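Local coordinates for foldase protein PrsA (Bacillus subtilis, PDB 4WO7), which assists the post-translocational folding of secreted proteins outside the cell and has peptidyl-prolyl cis-trans isomerase activity, at residues K48-S53 with A98-K103. Residues are numbered along the deposited sequence; the frame is centred on the assembly and turned at random.
Sequences KKYKVS and AKDNIK
Tyr50 reaches across from the linker that follows helix 21-49 to Asp100 and Asn101 in the last turn of helix 81-101, so the contact joins two helix ends in the largely helical part of this foldase, at the surface. It is small, burying 118 Å² in all, and rests mainly on van der Waals packing. A tyrosine suits the place because the backbones stay well apart: the CA atoms of Tyr50 and Asp100 are 9.8 Å from each other, and a long flat side chain can bridge that span. Its side chain also packs on Lys96 and Ala97 of helix 81-101, while the CG of Lys49 sits over one face of the ring, near the rim. Asp100 CB is 3.6 Å from Tyr50 OH.

The ring turns its CE1 edge to the flat face of the Asp100 carboxylate. Tyr50 CE1 stands 3.6 Å above Asp100 CG, with the two planes 77° apart, and the C-H probably adds at most a weak electrostatic attraction. Lys49 NZ remains 6.5 Å from Asp100 OD2, so any attraction there is long-range.

Asparagine suits the helix end because its short amide can reach back to a backbone carbonyl. With CG beside its own backbone N (chi1 -73°), Asn101 hydrogen-bonds the carbonyl of Ala97 through ND2, and this same Asn101 ND2 lies 3.4 Å from Tyr50 OH.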
loop_
_atom_site.group_PDB
_atom_site.type_symbol
_atom_site.label_atom_id
_atom_site.label_comp_id
_atom_site.label_asym_id
_atom_site.label_seq_id
_atom_site.Cartn_x
_atom_site.Cartn_y
_atom_site.Cartn_z
ATOM N N LYS A 48 4.378 24.808 18.814
ATOM C CA LYS A 48 4.122 25.886 19.753
ATOM C C LYS A 48 3.713 25.340 21.122
ATOM O O LYS A 48 4.024 25.936 22.156
ATOM C CB LYS A 48 3.067 26.836 19.188
ATOM C CG LYS A 48 2.806 28.040 20.063
ATOM C CD LYS A 48 1.910 29.021 19.347
ATOM C CE LYS A 48 1.723 30.286 20.154
ATOM N NZ LYS A 48 0.933 31.293 19.399
ATOM N N LYS A 49 3.013 24.209 21.123
ATOM C CA LYS A 49 2.571 23.587 22.367
ATOM C C LYS A 49 3.698 22.789 22.999
ATOM O O LYS A 49 4.150 23.105 24.098
ATOM C CB LYS A 49 1.359 22.688 22.112
ATOM C CG LYS A 49 0.737 22.073 23.363
ATOM C CD LYS A 49 -0.644 21.510 23.059
ATOM C CE LYS A 49 -1.322 21.011 24.324
ATOM N NZ LYS A 49 -2.699 20.495 24.075
ATOM N N TYR A 50 4.143 21.745 22.306
ATOM C CA TYR A 50 5.214 20.909 22.815
ATOM C C TYR A 50 6.502 21.491 22.288
ATOM O O TYR A 50 6.500 22.153 21.249
ATOM C CB TYR A 50 5.033 19.464 22.377
ATOM C CG TYR A 50 3.661 18.973 22.707
ATOM C CD1 TYR A 50 3.359 18.474 23.963
ATOM C CD2 TYR A 50 2.649 19.054 21.770
ATOM C CE1 TYR A 50 2.091 18.047 24.267
ATOM C CE2 TYR A 50 1.383 18.634 22.058
ATOM C CZ TYR A 50 1.102 18.135 23.311
ATOM O OH TYR A 50 -0.175 17.716 23.584
ATOM N N LYS A 51 7.602 21.250 22.988
ATOM C CA LYS A 51 8.876 21.775 22.537
ATOM C C LYS A 51 9.864 20.653 22.327
ATOM O O LYS A 51 10.091 19.823 23.207
ATOM C CB LYS A 51 9.427 22.791 23.536
ATOM C CG LYS A 51 8.644 24.093 23.590
ATOM C CD LYS A 51 8.863 24.916 22.329
ATOM C CE LYS A 51 7.774 25.956 22.142
ATOM N NZ LYS A 51 7.800 26.964 23.238
ATOM N N VAL A 52 10.463 20.667 21.143
ATOM C CA VAL A 52 11.414 19.655 20.727
ATOM C C VAL A 52 12.743 20.296 20.383
ATOM O O VAL A 52 12.821 21.193 19.544
ATOM C CB VAL A 52 10.872 18.864 19.516
ATOM C CG1 VAL A 52 11.938 17.960 18.912
ATOM C CG2 VAL A 52 9.622 18.078 19.914
ATOM N N SER A 53 13.785 19.823 21.054
ATOM C CA SER A 53 15.133 20.316 20.858
ATOM C C SER A 53 15.898 19.440 19.881
ATOM O O SER A 53 15.528 18.292 19.641
ATOM C CB SER A 53 15.859 20.385 22.198
ATOM O OG SER A 53 15.927 19.104 22.802
ATOM N N ALA A 98 0.383 12.694 21.261
ATOM C CA ALA A 98 -0.304 11.445 21.575
ATOM C C ALA A 98 -0.121 11.002 23.030
ATOM O O ALA A 98 -1.052 10.507 23.661
ATOM C CB ALA A 98 0.186 10.349 20.650
ATOM N N LYS A 99 1.084 11.172 23.554
ATOM C CA LYS A 99 1.356 10.803 24.939
ATOM C C LYS A 99 0.500 11.622 25.904
ATOM O O LYS A 99 -0.014 11.091 26.886
ATOM C CB LYS A 99 2.842 10.957 25.254
ATOM C CG LYS A 99 3.676 9.763 24.809
ATOM C CD LYS A 99 5.163 10.070 24.815
ATOM C CE LYS A 99 5.965 8.886 24.294
ATOM N NZ LYS A 99 7.421 9.175 24.264
ATOM N N ASP A 100 0.350 12.916 25.634
ATOM C CA ASP A 100 -0.441 13.772 26.517
ATOM C C ASP A 100 -1.946 13.516 26.389
ATOM O O ASP A 100 -2.697 13.751 27.337
ATOM C CB ASP A 100 -0.143 15.251 26.256
ATOM C CG ASP A 100 1.157 15.702 26.896
ATOM O OD1 ASP A 100 2.193 15.037 26.678
ATOM O OD2 ASP A 100 1.137 16.718 27.629
ATOM N N ASN A 101 -2.381 13.038 25.225
ATOM C CA ASN A 101 -3.809 12.938 24.925
ATOM C C ASN A 101 -4.343 11.503 24.943
ATOM O O ASN A 101 -5.542 11.290 25.122
ATOM C CB ASN A 101 -4.087 13.570 23.561
ATOM C CG ASN A 101 -3.998 15.080 23.593
ATOM O OD1 ASN A 101 -5.008 15.773 23.713
ATOM N ND2 ASN A 101 -2.779 15.597 23.528
ATOM N N ILE A 102 -3.467 10.520 24.738
ATOM C CA ILE A 102 -3.869 9.113 24.851
ATOM C C ILE A 102 -3.913 8.681 26.306
ATOM O O ILE A 102 -2.985 8.954 27.069
ATOM C CB ILE A 102 -2.924 8.156 24.097
ATOM C CG1 ILE A 102 -3.016 8.394 22.592
ATOM C CG2 ILE A 102 -3.254 6.679 24.433
ATOM C CD1 ILE A 102 -1.983 7.633 21.793
ATOM N N LYS A 103 -5.001 8.022 26.686
ATOM C CA LYS A 103 -5.135 7.447 28.020
ATOM C C LYS A 103 -5.487 5.960 27.930
ATOM O O LYS A 103 -6.481 5.601 27.296
ATOM C CB LYS A 103 -6.180 8.225 28.812
ATOM C CG LYS A 103 -5.790 9.684 28.956
ATOM C CD LYS A 103 -6.831 10.480 29.702
ATOM C CE LYS A 103 -6.420 11.939 29.818
ATOM N NZ LYS A 103 -7.399 12.736 30.601
#